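Long-range contact in vacuolar protein sorting protein 36 (PDB 2CAY), which serves, as part of ESCRT-II, in sorting proteins into multivesicular bodies, its N-terminal GLUE (split PH) domain probably binding membrane lipids: residues A[75-87]-A[95-107]. Numbering follows the deposited sequence.
With SO4 (sulfate ion), chain C.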
loop_
_atom_site.group_PDB
_atom_site.type_symbol
_atom_site.label_atom_id
_atom_site.label_comp_id
_atom_site.label_asym_id
_atom_site.label_seq_id
_atom_site.Cartn_x
_atom_site.Cartn_y
_atom_site.Cartn_z
ATOM N N LEU A 75 -15.574 23.204 6.935
ATOM C CA LEU A 75 -16.330 21.958 7.167
ATOM C C LEU A 75 -15.830 21.185 8.371
ATOM O O LEU A 75 -14.645 21.273 8.723
ATOM C CB LEU A 75 -16.263 21.043 5.932
ATOM C CG LEU A 75 -16.918 21.492 4.620
ATOM C CD1 LEU A 75 -16.477 20.568 3.489
ATOM C CD2 LEU A 75 -18.463 21.530 4.783
ATOM N N GLY A 76 -16.715 20.413 8.982
ATOM C CA GLY A 76 -16.393 19.592 10.125
ATOM C C GLY A 76 -16.854 18.160 9.939
ATOM O O GLY A 76 -17.863 17.897 9.272
ATOM N N LEU A 77 -16.096 17.238 10.514
ATOM C CA LEU A 77 -16.446 15.839 10.556
ATOM C C LEU A 77 -16.431 15.369 12.015
ATOM O O LEU A 77 -15.462 15.646 12.734
ATOM C CB LEU A 77 -15.343 15.087 9.740
ATOM C CG LEU A 77 -15.555 13.837 8.890
ATOM C CD1 LEU A 77 -16.576 14.066 7.774
ATOM C CD2 LEU A 77 -14.259 13.445 8.263
ATOM N N GLU A 78 -17.433 14.629 12.479
ATOM C CA GLU A 78 -17.376 14.106 13.859
ATOM C C GLU A 78 -16.475 12.879 13.963
ATOM O O GLU A 78 -16.669 11.918 13.235
ATOM C CB GLU A 78 -18.753 13.704 14.405
ATOM C CG GLU A 78 -19.874 14.742 14.263
ATOM C CD GLU A 78 -19.763 15.901 15.236
ATOM O OE1 GLU A 78 -19.062 15.810 16.272
ATOM O OE2 GLU A 78 -20.398 16.925 14.945
ATOM N N LEU A 79 -15.510 12.896 14.886
ATOM C CA LEU A 79 -14.722 11.687 15.174
ATOM C C LEU A 79 -15.603 10.488 15.556
ATOM O O LEU A 79 -15.277 9.344 15.252
ATOM C CB LEU A 79 -13.686 11.948 16.268
ATOM C CG LEU A 79 -12.563 12.937 15.960
ATOM C CD1 LEU A 79 -11.743 13.199 17.267
ATOM C CD2 LEU A 79 -11.661 12.435 14.796
ATOM N N ASP A 80 -16.712 10.759 16.233
ATOM C CA ASP A 80 -17.682 9.717 16.585
ATOM C C ASP A 80 -18.315 9.000 15.367
ATOM O O ASP A 80 -18.895 7.950 15.528
ATOM C CB ASP A 80 -18.796 10.288 17.464
ATOM C CG ASP A 80 -19.640 9.182 18.107
ATOM O OD1 ASP A 80 -19.107 8.426 18.978
ATOM O OD2 ASP A 80 -20.832 9.056 17.720
ATOM N N ASP A 81 -18.203 9.559 14.171
ATOM C CA ASP A 81 -18.729 8.906 12.950
ATOM C C ASP A 81 -17.682 8.006 12.229
ATOM O O ASP A 81 -17.986 7.363 11.193
ATOM C CB ASP A 81 -19.283 9.964 12.005
ATOM C CG ASP A 81 -20.578 10.626 12.545
ATOM O OD1 ASP A 81 -21.192 10.064 13.491
ATOM O OD2 ASP A 81 -20.956 11.702 12.024
ATOM N N LEU A 82 -16.472 7.946 12.785
ATOM C CA LEU A 82 -15.363 7.219 12.171
ATOM C C LEU A 82 -15.078 5.886 12.843
ATOM O O LEU A 82 -15.228 5.730 14.057
ATOM C CB LEU A 82 -14.070 8.067 12.195
ATOM C CG LEU A 82 -14.049 9.429 11.501
ATOM C CD1 LEU A 82 -12.602 10.000 11.524
ATOM C CD2 LEU A 82 -14.595 9.391 10.043
ATOM N N ALA A 83 -14.643 4.919 12.034
ATOM C CA ALA A 83 -14.207 3.624 12.514
ATOM C C ALA A 83 -12.700 3.408 12.437
ATOM O O ALA A 83 -12.109 2.773 13.349
ATOM C CB ALA A 83 -14.984 2.466 11.796
ATOM N N TYR A 84 -12.058 3.916 11.372
ATOM C CA TYR A 84 -10.597 3.806 11.229
ATOM C C TYR A 84 -10.042 5.020 10.518
ATOM O O TYR A 84 -10.739 5.691 9.776
ATOM C CB TYR A 84 -10.175 2.581 10.367
ATOM C CG TYR A 84 -10.775 1.246 10.733
ATOM C CD1 TYR A 84 -10.039 0.330 11.495
ATOM C CD2 TYR A 84 -12.063 0.881 10.308
ATOM C CE1 TYR A 84 -10.568 -0.927 11.857
ATOM C CE2 TYR A 84 -12.616 -0.374 10.664
ATOM C CZ TYR A 84 -11.850 -1.275 11.423
ATOM O OH TYR A 84 -12.360 -2.504 11.749
ATOM N N VAL A 85 -8.750 5.271 10.728
ATOM C CA VAL A 85 -7.995 6.172 9.881
ATOM C C VAL A 85 -6.743 5.406 9.442
ATOM O O VAL A 85 -6.218 4.574 10.198
ATOM C CB VAL A 85 -7.674 7.549 10.559
ATOM C CG1 VAL A 85 -8.905 8.152 11.169
ATOM C CG2 VAL A 85 -6.617 7.390 11.634
ATOM N N ASN A 86 -6.295 5.649 8.215
ATOM C CA ASN A 86 -5.124 4.975 7.647
ATOM C C ASN A 86 -4.261 5.979 6.893
ATOM O O ASN A 86 -4.745 6.657 6.014
ATOM C CB ASN A 86 -5.534 3.840 6.685
ATOM C CG ASN A 86 -4.345 3.284 5.864
ATOM O OD1 ASN A 86 -3.357 2.726 6.405
ATOM N ND2 ASN A 86 -4.433 3.439 4.540
ATOM N N TYR A 87 -2.979 6.055 7.252
ATOM C CA TYR A 87 -1.996 6.885 6.559
ATOM C C TYR A 87 -1.445 6.205 5.315
ATOM O O TYR A 87 -1.020 5.045 5.381
ATOM C CB TYR A 87 -0.834 7.180 7.511
ATOM C CG TYR A 87 0.259 8.056 6.914
ATOM C CD1 TYR A 87 0.093 9.445 6.815
ATOM C CD2 TYR A 87 1.451 7.499 6.441
ATOM C CE1 TYR A 87 1.090 10.263 6.265
ATOM C CE2 TYR A 87 2.474 8.327 5.895
ATOM C CZ TYR A 87 2.269 9.704 5.812
ATOM O OH TYR A 87 3.238 10.534 5.298
ATOM N N SER A 95 0.797 13.770 -3.065
ATOM C CA SER A 95 0.928 14.080 -1.611
ATOM C C SER A 95 0.573 12.871 -0.756
ATOM O O SER A 95 -0.250 12.045 -1.163
ATOM C CB SER A 95 0.001 15.236 -1.231
ATOM O OG SER A 95 0.211 16.349 -2.068
ATOM N N PRO A 96 1.173 12.760 0.453
ATOM C CA PRO A 96 0.649 11.728 1.382
ATOM C C PRO A 96 -0.823 12.001 1.749
ATOM O O PRO A 96 -1.275 13.143 1.621
ATOM C CB PRO A 96 1.544 11.854 2.639
ATOM C CG PRO A 96 2.633 12.808 2.302
ATOM C CD PRO A 96 2.281 13.555 1.030
ATOM N N ARG A 97 -1.538 10.968 2.167
ATOM C CA ARG A 97 -2.991 11.041 2.386
ATOM C C ARG A 97 -3.317 10.421 3.723
ATOM O O ARG A 97 -2.737 9.383 4.128
ATOM C CB ARG A 97 -3.736 10.233 1.319
ATOM C CG ARG A 97 -3.388 10.557 -0.140
ATOM C CD ARG A 97 -4.117 11.767 -0.631
ATOM N NE ARG A 97 -3.837 12.009 -2.070
ATOM C CZ ARG A 97 -4.530 11.524 -3.100
ATOM N NH1 ARG A 97 -5.580 10.730 -2.913
ATOM N NH2 ARG A 97 -4.126 11.812 -4.360
ATOM N N LEU A 98 -4.269 11.029 4.414
ATOM C CA LEU A 98 -4.902 10.349 5.541
ATOM C C LEU A 98 -6.336 9.938 5.139
ATOM O O LEU A 98 -7.151 10.787 4.803
ATOM C CB LEU A 98 -4.874 11.205 6.812
ATOM C CG LEU A 98 -5.487 10.538 8.068
ATOM C CD1 LEU A 98 -4.620 9.348 8.530
ATOM C CD2 LEU A 98 -5.662 11.542 9.214
ATOM N N ILE A 99 -6.600 8.635 5.148
ATOM C CA ILE A 99 -7.897 8.055 4.696
ATOM C C ILE A 99 -8.797 7.827 5.909
ATOM O O ILE A 99 -8.383 7.183 6.877
ATOM C CB ILE A 99 -7.678 6.673 3.991
ATOM C CG1 ILE A 99 -6.503 6.694 3.009
ATOM C CG2 ILE A 99 -8.993 6.093 3.391
ATOM C CD1 ILE A 99 -6.472 7.846 2.127
ATOM N N LEU A 100 -9.987 8.408 5.875
ATOM C CA LEU A 100 -10.970 8.262 6.971
ATOM C C LEU A 100 -12.079 7.297 6.551
ATOM O O LEU A 100 -12.779 7.554 5.556
ATOM C CB LEU A 100 -11.578 9.632 7.320
ATOM C CG LEU A 100 -10.555 10.765 7.457
ATOM C CD1 LEU A 100 -11.271 12.116 7.776
ATOM C CD2 LEU A 100 -9.533 10.420 8.519
ATOM N N PHE A 101 -12.256 6.239 7.350
ATOM C CA PHE A 101 -13.324 5.241 7.169
ATOM C C PHE A 101 -14.476 5.492 8.132
ATOM O O PHE A 101 -14.242 5.622 9.353
ATOM C CB PHE A 101 -12.764 3.852 7.434
ATOM C CG PHE A 101 -11.964 3.291 6.307
ATOM C CD1 PHE A 101 -12.002 3.871 5.044
ATOM C CD2 PHE A 101 -11.290 2.089 6.472
ATOM C CE1 PHE A 101 -11.306 3.315 4.002
ATOM C CE2 PHE A 101 -10.590 1.523 5.412
ATOM C CZ PHE A 101 -10.605 2.152 4.184
ATOM N N PHE A 102 -15.697 5.578 7.584
ATOM C CA PHE A 102 -16.913 5.812 8.387
ATOM C C PHE A 102 -17.453 4.528 8.994
ATOM O O PHE A 102 -17.257 3.450 8.449
ATOM C CB PHE A 102 -18.028 6.427 7.545
ATOM C CG PHE A 102 -17.697 7.771 6.981
ATOM C CD1 PHE A 102 -17.499 8.856 7.828
ATOM C CD2 PHE A 102 -17.606 7.948 5.609
ATOM C CE1 PHE A 102 -17.182 10.115 7.313
ATOM C CE2 PHE A 102 -17.296 9.202 5.066
ATOM C CZ PHE A 102 -17.074 10.281 5.920
ATOM N N LYS A 103 -18.171 4.659 10.100
ATOM C CA LYS A 103 -18.856 3.525 10.709
ATOM C C LYS A 103 -20.002 3.041 9.800
ATOM O O LYS A 103 -20.276 1.851 9.724
ATOM C CB LYS A 103 -19.442 3.922 12.071
ATOM C CG LYS A 103 -18.415 4.119 13.158
ATOM C CD LYS A 103 -19.151 4.306 14.472
ATOM C CE LYS A 103 -18.201 4.412 15.626
ATOM N NZ LYS A 103 -18.990 4.855 16.809
ATOM N N ASP A 104 -20.652 3.965 9.112
ATOM C CA ASP A 104 -21.935 3.652 8.456
ATOM C C ASP A 104 -21.977 4.263 7.040
ATOM O O ASP A 104 -22.763 5.185 6.780
ATOM C CB ASP A 104 -23.071 4.168 9.371
ATOM C CG ASP A 104 -24.461 3.746 8.924
ATOM O OD1 ASP A 104 -24.625 2.622 8.399
ATOM O OD2 ASP A 104 -25.401 4.560 9.131
ATOM N N PRO A 105 -21.088 3.788 6.122
ATOM C CA PRO A 105 -21.078 4.340 4.773
ATOM C C PRO A 105 -22.307 3.862 3.978
ATOM O O PRO A 105 -22.791 2.762 4.221
ATOM C CB PRO A 105 -19.805 3.743 4.160
ATOM C CG PRO A 105 -19.601 2.473 4.866
ATOM C CD PRO A 105 -20.048 2.752 6.284
ATOM N N SER A 106 -22.787 4.684 3.050
ATOM C CA SER A 106 -23.985 4.338 2.247
ATOM C C SER A 106 -23.543 3.454 1.110
ATOM O O SER A 106 -24.337 2.755 0.452
ATOM C CB SER A 106 -24.598 5.598 1.638
ATOM O OG SER A 106 -25.006 6.488 2.652
ATOM N N SER A 107 -22.245 3.502 0.882
ATOM C CA SER A 107 -21.624 2.798 -0.172
ATOM C C SER A 107 -20.193 2.590 0.316
ATOM O O SER A 107 -19.521 3.525 0.771
ATOM C CB SER A 107 -21.642 3.680 -1.422
ATOM O OG SER A 107 -20.895 3.076 -2.441
HETATM S S SO4 C . -2.551 15.132 -4.351
HETATM O O1 SO4 C . -3.843 15.376 -3.737
HETATM O O2 SO4 C . -1.629 16.233 -4.070
HETATM O O3 SO4 C . -2.775 15.071 -5.806
HETATM O O4 SO4 C . -1.913 13.941 -3.855
HETATM O O HOH W 1 -17.512 6.093 18.382
HETATM O O HOH W 2 -20.431 6.891 10.041
#
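Lys-103 sets CG anti to its own carbonyl carbon (chi1 -72°) and runs extended beyond it, which lays CG and CE alongside the Leu-82 carbonyl and brings NZ near Asp-80. There NZ makes a weak hydrogen bond to Asp-80 O, with Asp-80 OD1 4.2 Å from NZ. Shortened to an alanine, this position is likely to leave the Asp-80 carboxylate without its nearby positive charge and the Leu-82 carbonyl without the methylenes lying along it. Tyr-87, with CG anti to its backbone N (chi1 -179°), carries its ring out to Pro-96, whose CB lies 3.4 Å from Tyr-87 OH; the hydroxyl itself bonds to Asp-120 O. Between these ends the strands pair antiparallel. Asn-86 and Ile-99 exchange two backbone bonds, Ile-99 N reaching Asn-86 O at 2.8 Å, while Phe-101 N bonds to Tyr-84 O. Ala-83 and Tyr-84 together face Phe-101, a classic beta bulge: Phe-101 O takes a firm bond from Ala-83 N at 2.8 Å and a weak one from Tyr-84 N. Past the bulge, Lys-103 N donates to Asp-81 O. On one face Val-85 CG1 lies beside Leu-100 CD2 at 3.5 Å, and Leu-100 CD1 presses tightly on Leu-77 CD2, 3.3 Å away. Leu-82 CD2 meets the Phe-102 ring at CD1, 3.7 Å off. At the far end Arg-97 NE and NH2 both donate to O4 of a sulfate, probably from the crystallisation liquor, and NH1 to Gln-113 OE1; Ser-95 N and OG, Tyr-41, Ser-115 and Arg-117 also bind the ion. Hairpin 82-88/97-102 belongs to one sheet of the PH-type fold; the chain turns a corner at Ala-83, and strand 75-78 belongs to the other. Ile-62 of strand 61-66 packs on Leu-82 and Leu-100, strand 112-116 flanks 97-102, and helix 122-137 lies against Val-85 and Tyr-87.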